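Local coordinates for berberine bridge enzyme-like protein (Arabidopsis thaliana, PDB 5D79) that is a secreted, FAD-dependent oxidoreductase of the berberine bridge enzyme-like family, involved in adaptation to salt stress, at residues L99-H111 with S117-R131. Sequence-based numbering, arbitrary orientation.
With FAD (flavin-adenine dinucleotide), chain E.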
ATOM      1  N   LEU A  99      28.169  12.241   2.123  1.00 47.41           N
ATOM      2  CA  LEU A  99      29.413  13.004   2.209  1.00 44.66           C
ATOM      3  C   LEU A  99      29.205  14.354   2.898  1.00 42.94           C
ATOM      4  O   LEU A  99      30.114  14.887   3.517  1.00 38.93           O
ATOM      5  CB  LEU A  99      30.006  13.216   0.813  1.00 44.29           C
ATOM      6  CG  LEU A  99      31.429  13.769   0.731  1.00 46.20           C
ATOM      7  CD1 LEU A  99      32.456  12.660   0.961  1.00 48.44           C
ATOM      8  CD2 LEU A  99      31.660  14.463  -0.600  1.00 44.22           C
ATOM      9  N   HIS A 100      27.999  14.901   2.806  1.00 42.47           N
ATOM     10  CA  HIS A 100      27.758  16.231   3.343  1.00 41.99           C
ATOM     11  C   HIS A 100      26.707  16.236   4.452  1.00 41.34           C
ATOM     12  O   HIS A 100      26.273  17.295   4.904  1.00 44.42           O
ATOM     13  CB  HIS A 100      27.356  17.180   2.213  1.00 41.54           C
ATOM     14  CG  HIS A 100      28.405  17.328   1.157  1.00 42.15           C
ATOM     15  ND1 HIS A 100      29.498  18.156   1.303  1.00 45.73           N
ATOM     16  CD2 HIS A 100      28.535  16.745  -0.059  1.00 43.63           C
ATOM     17  CE1 HIS A 100      30.255  18.080   0.222  1.00 46.74           C
ATOM     18  NE2 HIS A 100      29.692  17.234  -0.622  1.00 47.08           N
ATOM     19  N   GLY A 101      26.314  15.049   4.895  1.00 38.99           N
ATOM     20  CA  GLY A 101      25.411  14.927   6.024  1.00 38.06           C
ATOM     21  C   GLY A 101      23.977  15.278   5.689  1.00 38.01           C
ATOM     22  O   GLY A 101      23.223  15.755   6.537  1.00 39.14           O
ATOM     23  N   ILE A 102      23.586  15.038   4.446  1.00 34.85           N
ATOM     24  CA  ILE A 102      22.232  15.355   4.040  1.00 34.28           C
ATOM     25  C   ILE A 102      21.319  14.135   4.098  1.00 38.25           C
ATOM     26  O   ILE A 102      21.627  13.062   3.570  1.00 39.35           O
ATOM     27  CB  ILE A 102      22.203  15.954   2.643  1.00 33.91           C
ATOM     28  CG1 ILE A 102      22.742  17.381   2.695  1.00 36.74           C
ATOM     29  CG2 ILE A 102      20.788  15.980   2.114  1.00 32.97           C
ATOM     30  CD1 ILE A 102      21.885  18.310   3.527  1.00 39.67           C
ATOM     31  N   HIS A 103      20.193  14.327   4.770  1.00 36.95           N
ATOM     32  CA  HIS A 103      19.172  13.311   4.930  1.00 33.19           C
ATOM     33  C   HIS A 103      18.263  13.319   3.704  1.00 33.40           C
ATOM     34  O   HIS A 103      17.956  14.387   3.190  1.00 35.79           O
ATOM     35  CB  HIS A 103      18.394  13.600   6.209  1.00 31.67           C
ATOM     36  CG  HIS A 103      17.299  12.631   6.491  1.00 30.90           C
ATOM     37  ND1 HIS A 103      17.472  11.269   6.404  1.00 31.54           N
ATOM     38  CD2 HIS A 103      16.017  12.827   6.877  1.00 34.22           C
ATOM     39  CE1 HIS A 103      16.338  10.666   6.711  1.00 33.92           C
ATOM     40  NE2 HIS A 103      15.439  11.589   7.003  1.00 34.44           N
ATOM     41  N   VAL A 104      17.852  12.153   3.212  1.00 30.65           N
ATOM     42  CA  VAL A 104      16.939  12.122   2.066  1.00 29.73           C
ATOM     43  C   VAL A 104      15.689  11.304   2.325  1.00 25.87           C
ATOM     44  O   VAL A 104      15.643  10.496   3.247  1.00 26.07           O
ATOM     45  CB  VAL A 104      17.607  11.551   0.799  1.00 27.70           C
ATOM     46  CG1 VAL A 104      18.903  12.285   0.504  1.00 30.74           C
ATOM     47  CG2 VAL A 104      17.847  10.060   0.946  1.00 27.72           C
ATOM     48  N   ARG A 105      14.673  11.534   1.497  1.00 29.13           N
ATOM     49  CA  ARG A 105      13.483  10.698   1.460  1.00 26.96           C
ATOM     50  C   ARG A 105      13.204  10.326   0.017  1.00 27.27           C
ATOM     51  O   ARG A 105      13.399  11.140  -0.868  1.00 26.90           O
ATOM     52  CB  ARG A 105      12.283  11.418   2.068  1.00 27.58           C
ATOM     53  CG  ARG A 105      12.389  11.642   3.563  1.00 29.68           C
ATOM     54  CD  ARG A 105      12.431  10.329   4.327  1.00 24.22           C
ATOM     55  NE  ARG A 105      12.776  10.547   5.728  1.00 24.02           N
ATOM     56  CZ  ARG A 105      11.894  10.667   6.714  1.00 26.87           C
ATOM     57  NH1 ARG A 105      10.594  10.573   6.462  1.00 30.86           N
ATOM     58  NH2 ARG A 105      12.311  10.865   7.957  1.00 24.39           N
ATOM     59  N   THR A 106      12.755   9.096  -0.223  1.00 27.04           N
ATOM     60  CA  THR A 106      12.505   8.632  -1.585  1.00 25.47           C
ATOM     61  C   THR A 106      11.015   8.541  -1.909  1.00 26.86           C
ATOM     62  O   THR A 106      10.263   7.845  -1.226  1.00 23.28           O
ATOM     63  CB  THR A 106      13.132   7.260  -1.826  1.00 21.70           C
ATOM     64  OG1 THR A 106      14.550   7.371  -1.744  1.00 22.53           O
ATOM     65  CG2 THR A 106      12.754   6.737  -3.204  1.00 21.32           C
ATOM     66  N   ARG A 107      10.589   9.234  -2.961  1.00 25.31           N
ATOM     67  CA  ARG A 107       9.188   9.196  -3.352  1.00 24.19           C
ATOM     68  C   ARG A 107       8.990   8.528  -4.707  1.00 25.38           C
ATOM     69  O   ARG A 107       9.683   8.851  -5.667  1.00 25.42           O
ATOM     70  CB  ARG A 107       8.597  10.608  -3.384  1.00 21.96           C
ATOM     71  CG  ARG A 107       7.112  10.618  -3.689  1.00 21.39           C
ATOM     72  CD  ARG A 107       6.450  11.922  -3.324  1.00 22.12           C
ATOM     73  NE  ARG A 107       6.825  12.996  -4.230  1.00 26.75           N
ATOM     74  CZ  ARG A 107       6.439  14.256  -4.089  1.00 28.83           C
ATOM     75  NH1 ARG A 107       5.670  14.600  -3.065  1.00 28.89           N
ATOM     76  NH2 ARG A 107       6.823  15.167  -4.978  1.00 30.85           N
ATOM     77  N   SER A 108       8.045   7.589  -4.775  1.00 26.90           N
ATOM     78  CA  SER A 108       7.605   7.035  -6.057  1.00 29.60           C
ATOM     79  C   SER A 108       6.354   7.759  -6.546  1.00 19.56           C
ATOM     80  O   SER A 108       6.435   8.597  -7.427  1.00 26.12           O
ATOM     81  CB  SER A 108       7.340   5.533  -5.956  1.00 30.09           C
ATOM     82  OG  SER A 108       8.533   4.831  -5.665  1.00 35.02           O
ATOM     83  N   ALA A 109       5.199   7.444  -5.978  1.00 18.81           N
ATOM     84  CA  ALA A 109       3.976   8.110  -6.407  1.00 18.88           C
ATOM     85  C   ALA A 109       3.254   8.731  -5.227  1.00 25.83           C
ATOM     86  O   ALA A 109       2.175   9.293  -5.385  1.00 25.37           O
ATOM     87  CB  ALA A 109       3.059   7.146  -7.147  1.00 19.08           C
ATOM     88  N   GLY A 110       3.842   8.604  -4.040  1.00 23.26           N
ATOM     89  CA  GLY A 110       3.465   9.436  -2.908  1.00 23.25           C
ATOM     90  C   GLY A 110       2.184   9.123  -2.160  1.00 19.14           C
ATOM     91  O   GLY A 110       1.546  10.023  -1.609  1.00 20.42           O
ATOM     92  N   HIS A 111       1.813   7.855  -2.113  1.00 17.34           N
ATOM     93  CA  HIS A 111       0.632   7.450  -1.368  1.00 18.24           C
ATOM     94  C   HIS A 111       0.882   7.132   0.113  1.00 18.05           C
ATOM     95  O   HIS A 111      -0.008   6.608   0.773  1.00 23.76           O
ATOM     96  CB  HIS A 111      -0.014   6.248  -2.058  1.00 15.73           C
ATOM     97  CG  HIS A 111      -1.045   6.638  -3.068  1.00 15.81           C
ATOM     98  ND1 HIS A 111      -2.371   6.807  -2.741  1.00 17.76           N
ATOM     99  CD2 HIS A 111      -0.939   6.940  -4.384  1.00 16.24           C
ATOM    100  CE1 HIS A 111      -3.045   7.182  -3.815  1.00 17.02           C
ATOM    101  NE2 HIS A 111      -2.198   7.272  -4.824  1.00 16.62           N
ATOM    102  N   SER A 117       7.405  10.010   2.608  1.00 30.70           N
ATOM    103  CA  SER A 117       8.231   9.993   1.397  1.00 31.15           C
ATOM    104  C   SER A 117       8.623  11.408   0.945  1.00 22.38           C
ATOM    105  O   SER A 117       9.555  11.594   0.153  1.00 22.95           O
ATOM    106  CB  SER A 117       7.494   9.271   0.269  1.00 20.27           C
ATOM    107  OG  SER A 117       6.194   9.802   0.094  1.00 20.14           O
ATOM    108  N   TYR A 118       7.901  12.400   1.453  1.00 22.91           N
ATOM    109  CA  TYR A 118       8.193  13.792   1.132  1.00 24.24           C
ATOM    110  C   TYR A 118       8.180  14.651   2.390  1.00 25.08           C
ATOM    111  O   TYR A 118       8.256  15.867   2.306  1.00 30.42           O
ATOM    112  CB  TYR A 118       7.198  14.337   0.099  1.00 24.33           C
ATOM    113  CG  TYR A 118       5.756  14.158   0.497  1.00 31.22           C
ATOM    114  CD1 TYR A 118       5.086  12.976   0.218  1.00 30.55           C
ATOM    115  CD2 TYR A 118       5.064  15.166   1.159  1.00 36.87           C
ATOM    116  CE1 TYR A 118       3.766  12.796   0.587  1.00 33.03           C
ATOM    117  CE2 TYR A 118       3.742  14.998   1.540  1.00 38.52           C
ATOM    118  CZ  TYR A 118       3.097  13.809   1.246  1.00 38.52           C
ATOM    119  OH  TYR A 118       1.781  13.623   1.612  1.00 37.82           O
ATOM    120  N   ILE A 119       8.087  14.014   3.553  1.00 26.83           N
ATOM    121  CA  ILE A 119       8.238  14.706   4.832  1.00 29.32           C
ATOM    122  C   ILE A 119       9.229  14.005   5.746  1.00 27.37           C
ATOM    123  O   ILE A 119       9.118  12.805   5.980  1.00 25.60           O
ATOM    124  CB  ILE A 119       6.919  14.804   5.623  1.00 34.61           C
ATOM    125  CG1 ILE A 119       5.774  15.319   4.756  1.00 38.35           C
ATOM    126  CG2 ILE A 119       7.111  15.670   6.877  1.00 30.89           C
ATOM    127  CD1 ILE A 119       4.447  15.303   5.477  1.00 39.71           C
ATOM    128  N   ALA A 120      10.186  14.766   6.263  1.00 30.27           N
ATOM    129  CA  ALA A 120      11.014  14.325   7.377  1.00 32.62           C
ATOM    130  C   ALA A 120      10.803  15.298   8.524  1.00 38.84           C
ATOM    131  O   ALA A 120      10.703  16.510   8.305  1.00 42.54           O
ATOM    132  CB  ALA A 120      12.487  14.258   6.983  1.00 32.39           C
ATOM    133  N   TYR A 121      10.722  14.786   9.746  1.00 39.52           N
ATOM    134  CA  TYR A 121      10.476  15.658  10.888  1.00 44.22           C
ATOM    135  C   TYR A 121      11.744  15.957  11.693  1.00 47.61           C
ATOM    136  O   TYR A 121      12.595  15.093  11.865  1.00 45.13           O
ATOM    137  CB  TYR A 121       9.401  15.046  11.788  1.00 43.01           C
ATOM    138  CG  TYR A 121       8.027  15.027  11.149  1.00 42.06           C
ATOM    139  CD1 TYR A 121       7.272  16.185  11.053  1.00 43.55           C
ATOM    140  CD2 TYR A 121       7.487  13.851  10.641  1.00 41.07           C
ATOM    141  CE1 TYR A 121       6.022  16.179  10.473  1.00 43.67           C
ATOM    142  CE2 TYR A 121       6.233  13.832  10.058  1.00 40.77           C
ATOM    143  CZ  TYR A 121       5.502  15.002   9.979  1.00 42.19           C
ATOM    144  OH  TYR A 121       4.251  15.008   9.399  1.00 41.44           O
ATOM    145  N   ASN A 122      11.864  17.204  12.147  1.00 59.76           N
ATOM    146  CA  ASN A 122      12.927  17.644  13.063  1.00 68.48           C
ATOM    147  C   ASN A 122      14.362  17.599  12.520  1.00 70.85           C
ATOM    148  O   ASN A 122      15.317  17.759  13.285  1.00 73.73           O
ATOM    149  CB  ASN A 122      12.865  16.832  14.364  1.00 73.55           C
ATOM    150  CG  ASN A 122      11.926  17.443  15.389  1.00 80.52           C
ATOM    151  OD1 ASN A 122      10.752  17.075  15.478  1.00 80.43           O
ATOM    152  ND2 ASN A 122      12.440  18.389  16.169  1.00 85.15           N
ATOM    153  N   LYS A 123      14.517  17.394  11.214  1.00 68.73           N
ATOM    154  CA  LYS A 123      15.829  17.487  10.571  1.00 62.91           C
ATOM    155  C   LYS A 123      15.683  17.731   9.067  1.00 57.29           C
ATOM    156  O   LYS A 123      14.924  17.043   8.389  1.00 59.15           O
ATOM    157  CB  LYS A 123      16.668  16.225  10.835  1.00 61.40           C
ATOM    158  CG  LYS A 123      16.024  14.888  10.439  1.00 59.12           C
ATOM    159  CD  LYS A 123      16.922  13.719  10.841  1.00 58.06           C
ATOM    160  CE  LYS A 123      16.392  12.371  10.366  1.00 56.02           C
ATOM    161  NZ  LYS A 123      17.349  11.244  10.646  1.00 53.79           N
ATOM    162  N   PRO A 124      16.408  18.729   8.547  1.00 52.55           N
ATOM    163  CA  PRO A 124      16.363  19.109   7.127  1.00 48.96           C
ATOM    164  C   PRO A 124      16.664  17.945   6.176  1.00 45.36           C
ATOM    165  O   PRO A 124      17.513  17.099   6.468  1.00 43.45           O
ATOM    166  CB  PRO A 124      17.442  20.191   7.024  1.00 49.19           C
ATOM    167  CG  PRO A 124      17.538  20.754   8.406  1.00 49.17           C
ATOM    168  CD  PRO A 124      17.312  19.595   9.326  1.00 50.61           C
ATOM    169  N   PHE A 125      15.976  17.911   5.039  1.00 41.28           N
ATOM    170  CA  PHE A 125      16.078  16.772   4.138  1.00 37.54           C
ATOM    171  C   PHE A 125      15.932  17.170   2.680  1.00 36.81           C
ATOM    172  O   PHE A 125      15.595  18.304   2.362  1.00 39.81           O
ATOM    173  CB  PHE A 125      15.019  15.720   4.488  1.00 36.24           C
ATOM    174  CG  PHE A 125      13.614  16.130   4.140  1.00 37.70           C
ATOM    175  CD1 PHE A 125      12.916  17.029   4.937  1.00 36.69           C
ATOM    176  CD2 PHE A 125      12.980  15.611   3.017  1.00 38.10           C
ATOM    177  CE1 PHE A 125      11.615  17.406   4.616  1.00 33.29           C
ATOM    178  CE2 PHE A 125      11.679  15.984   2.696  1.00 32.38           C
ATOM    179  CZ  PHE A 125      10.999  16.883   3.494  1.00 30.21           C
ATOM    180  N   ALA A 126      16.193  16.219   1.798  1.00 33.06           N
ATOM    181  CA  ALA A 126      15.944  16.387   0.383  1.00 30.38           C
ATOM    182  C   ALA A 126      15.064  15.227  -0.085  1.00 30.45           C
ATOM    183  O   ALA A 126      14.903  14.245   0.645  1.00 28.63           O
ATOM    184  CB  ALA A 126      17.248  16.432  -0.379  1.00 31.13           C
ATOM    185  N   VAL A 127      14.500  15.339  -1.289  1.00 28.61           N
ATOM    186  CA  VAL A 127      13.621  14.306  -1.836  1.00 27.23           C
ATOM    187  C   VAL A 127      14.155  13.726  -3.141  1.00 27.08           C
ATOM    188  O   VAL A 127      14.470  14.461  -4.058  1.00 28.69           O
ATOM    189  CB  VAL A 127      12.188  14.856  -2.093  1.00 35.99           C
ATOM    190  CG1 VAL A 127      11.378  13.878  -2.929  1.00 25.83           C
ATOM    191  CG2 VAL A 127      11.476  15.153  -0.783  1.00 26.93           C
ATOM    192  N   ILE A 128      14.268  12.403  -3.207  1.00 28.88           N
ATOM    193  CA  ILE A 128      14.512  11.692  -4.463  1.00 31.02           C
ATOM    194  C   ILE A 128      13.168  11.249  -5.081  1.00 31.95           C
ATOM    195  O   ILE A 128      12.637  10.180  -4.739  1.00 27.60           O
ATOM    196  CB  ILE A 128      15.416  10.441  -4.260  1.00 29.53           C
ATOM    197  CG1 ILE A 128      16.628  10.763  -3.383  1.00 31.25           C
ATOM    198  CG2 ILE A 128      15.866   9.875  -5.594  1.00 25.32           C
ATOM    199  CD1 ILE A 128      17.426   9.549  -2.994  1.00 30.53           C
ATOM    200  N   ASP A 129      12.618  12.079  -5.967  1.00 30.71           N
ATOM    201  CA  ASP A 129      11.348  11.797  -6.638  1.00 26.53           C
ATOM    202  C   ASP A 129      11.622  10.958  -7.887  1.00 28.86           C
ATOM    203  O   ASP A 129      12.370  11.381  -8.773  1.00 29.65           O
ATOM    204  CB  ASP A 129      10.634  13.111  -6.990  1.00 29.56           C
ATOM    205  CG  ASP A 129       9.178  12.918  -7.459  1.00 29.49           C
ATOM    206  OD1 ASP A 129       8.916  12.076  -8.344  1.00 31.11           O
ATOM    207  OD2 ASP A 129       8.292  13.645  -6.950  1.00 26.62           O
ATOM    208  N   LEU A 130      11.008   9.776  -7.953  1.00 27.43           N
ATOM    209  CA  LEU A 130      11.315   8.790  -8.995  1.00 28.29           C
ATOM    210  C   LEU A 130      10.412   8.882 -10.211  1.00 28.31           C
ATOM    211  O   LEU A 130      10.397   7.978 -11.042  1.00 27.38           O
ATOM    212  CB  LEU A 130      11.230   7.378  -8.425  1.00 21.89           C
ATOM    213  CG  LEU A 130      12.223   7.099  -7.300  1.00 21.95           C
ATOM    214  CD1 LEU A 130      11.923   5.777  -6.645  1.00 20.92           C
ATOM    215  CD2 LEU A 130      13.633   7.115  -7.850  1.00 27.25           C
ATOM    216  N   ARG A 131       9.684   9.987 -10.322  1.00 23.35           N
ATOM    217  CA  ARG A 131       8.694  10.172 -11.372  1.00 31.53           C
ATOM    218  C   ARG A 131       9.211   9.956 -12.799  1.00 33.64           C
ATOM    219  O   ARG A 131       8.442   9.611 -13.683  1.00 30.68           O
ATOM    220  CB  ARG A 131       8.103  11.573 -11.266  1.00 32.33           C
ATOM    221  CG  ARG A 131       9.062  12.703 -11.618  1.00 28.21           C
ATOM    222  CD  ARG A 131       8.371  14.014 -11.385  1.00 30.34           C
ATOM    223  NE  ARG A 131       7.607  13.934 -10.148  1.00 33.02           N
ATOM    224  CZ  ARG A 131       6.841  14.905  -9.669  1.00 38.61           C
ATOM    225  NH1 ARG A 131       6.726  16.050 -10.329  1.00 40.44           N
ATOM    226  NH2 ARG A 131       6.190  14.725  -8.527  1.00 40.94           N
TER
HETATM  227  PA  FAD E 603       5.321   6.704  -1.574  1.00 19.33           P
HETATM  228  O1A FAD E 603       4.878   7.769  -0.603  1.00 16.53           O
HETATM  229  O2A FAD E 603       6.020   7.271  -2.788  1.00 22.48           O
HETATM  230  O5B FAD E 603       6.240   5.620  -0.805  1.00 21.27           O
HETATM  231  C5B FAD E 603       5.852   5.086   0.454  1.00 21.66           C
HETATM  232  C4B FAD E 603       7.042   4.551   1.261  1.00 19.79           C
HETATM  233  O4B FAD E 603       7.844   3.734   0.427  1.00 17.36           O
HETATM  234  C3B FAD E 603       7.920   5.684   1.773  1.00 21.02           C
HETATM  235  O3B FAD E 603       8.448   5.384   3.048  1.00 17.24           O
HETATM  236  C2B FAD E 603       9.018   5.761   0.728  1.00 24.69           C
HETATM  237  O2B FAD E 603      10.232   6.270   1.252  1.00 24.27           O
HETATM  238  C1B FAD E 603       9.119   4.322   0.232  1.00 18.46           C
HETATM  239  N9A FAD E 603       9.543   4.187  -1.178  1.00 16.91           N
HETATM  240  C8A FAD E 603       8.877   4.567  -2.322  1.00 16.45           C
HETATM  241  N7A FAD E 603       9.639   4.229  -3.395  1.00 16.40           N
HETATM  242  C5A FAD E 603      10.777   3.639  -2.956  1.00 17.79           C
HETATM  243  C6A FAD E 603      11.893   3.107  -3.603  1.00 18.31           C
HETATM  244  N6A FAD E 603      11.884   2.894  -4.913  1.00 17.68           N
HETATM  245  N1A FAD E 603      12.918   2.559  -2.857  1.00 19.49           N
HETATM  246  C2A FAD E 603      12.835   2.530  -1.482  1.00 15.59           C
HETATM  247  N3A FAD E 603      11.729   3.062  -0.849  1.00 17.51           N
HETATM  248  C4A FAD E 603      10.719   3.605  -1.567  1.00 18.39           C
HETATM  249  N1  FAD E 603      -2.111  -0.688  -0.279  1.00 18.24           N
HETATM  250  C2  FAD E 603      -2.563  -1.988  -0.436  1.00 23.95           C
HETATM  251  O2  FAD E 603      -1.765  -2.933  -0.432  1.00 15.93           O
HETATM  252  N3  FAD E 603      -3.920  -2.220  -0.621  1.00 28.03           N
HETATM  253  C4  FAD E 603      -4.831  -1.176  -0.645  1.00 25.29           C
HETATM  254  O4  FAD E 603      -6.008  -1.409  -0.925  1.00 24.15           O
HETATM  255  C4X FAD E 603      -4.369   0.133  -0.507  1.00 22.61           C
HETATM  256  N5  FAD E 603      -5.226   1.212  -0.660  1.00 19.88           N
HETATM  257  C5X FAD E 603      -4.699   2.485  -0.826  1.00 19.29           C
HETATM  258  C6  FAD E 603      -5.499   3.552  -1.228  1.00 19.06           C
HETATM  259  C7  FAD E 603      -4.955   4.830  -1.384  1.00 20.95           C
HETATM  260  C7M FAD E 603      -5.828   5.973  -1.806  1.00 20.66           C
HETATM  261  C8  FAD E 603      -3.588   5.036  -1.183  1.00 21.00           C
HETATM  262  C8M FAD E 603      -2.982   6.402  -1.319  1.00 16.28           C
HETATM  263  C9  FAD E 603      -2.790   3.972  -0.779  1.00 23.36           C
HETATM  264  C9A FAD E 603      -3.348   2.710  -0.551  1.00 22.54           C
HETATM  265  N10 FAD E 603      -2.564   1.653  -0.115  1.00 17.20           N
HETATM  266  C10 FAD E 603      -2.997   0.364  -0.355  1.00 16.46           C
HETATM  267  C1' FAD E 603      -1.237   1.907   0.530  1.00 11.40           C
HETATM  268  C2' FAD E 603      -0.080   1.942  -0.451  1.00 14.78           C
HETATM  269  O2' FAD E 603       0.100   0.654  -0.998  1.00 20.14           O
HETATM  270  C3' FAD E 603       1.156   2.402   0.313  1.00 15.36           C
HETATM  271  O3' FAD E 603       0.954   3.737   0.723  1.00 19.46           O
HETATM  272  C4' FAD E 603       2.398   2.379  -0.544  1.00 12.97           C
HETATM  273  O4' FAD E 603       3.536   2.286   0.272  1.00 14.89           O
HETATM  274  C5' FAD E 603       2.511   3.687  -1.296  1.00 13.28           C
HETATM  275  O5' FAD E 603       3.453   3.533  -2.332  1.00 15.51           O
HETATM  276  P   FAD E 603       3.806   4.828  -3.208  1.00 18.14           P
HETATM  277  O1P FAD E 603       5.020   4.559  -4.055  1.00 15.08           O
HETATM  278  O2P FAD E 603       2.629   5.243  -4.056  1.00 13.22           O
HETATM  279  O3P FAD E 603       3.997   5.899  -2.016  1.00 22.20           O
HETATM  280  O   HOH W   1       6.616  11.316  -7.765  1.00 21.92           O
HETATM  281  O   HOH W   2       0.911  11.031   1.165  1.00 18.54           O
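Arg107 and Asp129 pair side by side on adjacent parallel strands, 103-107 and 125-129, of the mixed sheet in the PCMH-type FAD-binding domain, where strand ends deliver a loop to the cofactor. Backbone bonds join their whole length, from Ala126 N to His103 O through to Leu130 N, 2.8 Å from Arg107 O. The cofactor end is packed. With CG anti to the backbone N (chi1 -176°) and a bend at chi3, Arg107 presents NE and NH2 to Asp129 OD2. Arg107 NH2 lies 2.9 Å from Asp129 OD2, nearly along its C-O axis; NE comes from above the carboxylate, whose plane is 82° from the guanidinium's. Arg131 binds the carboxylate too: its backbone N closes an Asx turn on Asp129 OD1, and its guanidinium adds a salt bridge. Arg107 NH1 turns to Leu61 O. A methionine for Arg107 would probably cost Asp129 OD2 both these bonds and Leu61 O this donor, leaving the carboxylate to lean on Arg131. Ser108 N and Gly110 N bind FAD O2A, Ser117 OG reaches FAD O1A at 2.5 Å, and His111 carries the flavin covalently. The other end is looser: exposed Lys123 lays CE over one face of the partly exposed His103 ring, 3.7 Å from its centroid, a CH-pi contact. Arg105 beside them is already buried, bound to Leu116 O and Glu523, with Ala120 CB over one guanidinium face, 3.5 Å from Arg105 NH2.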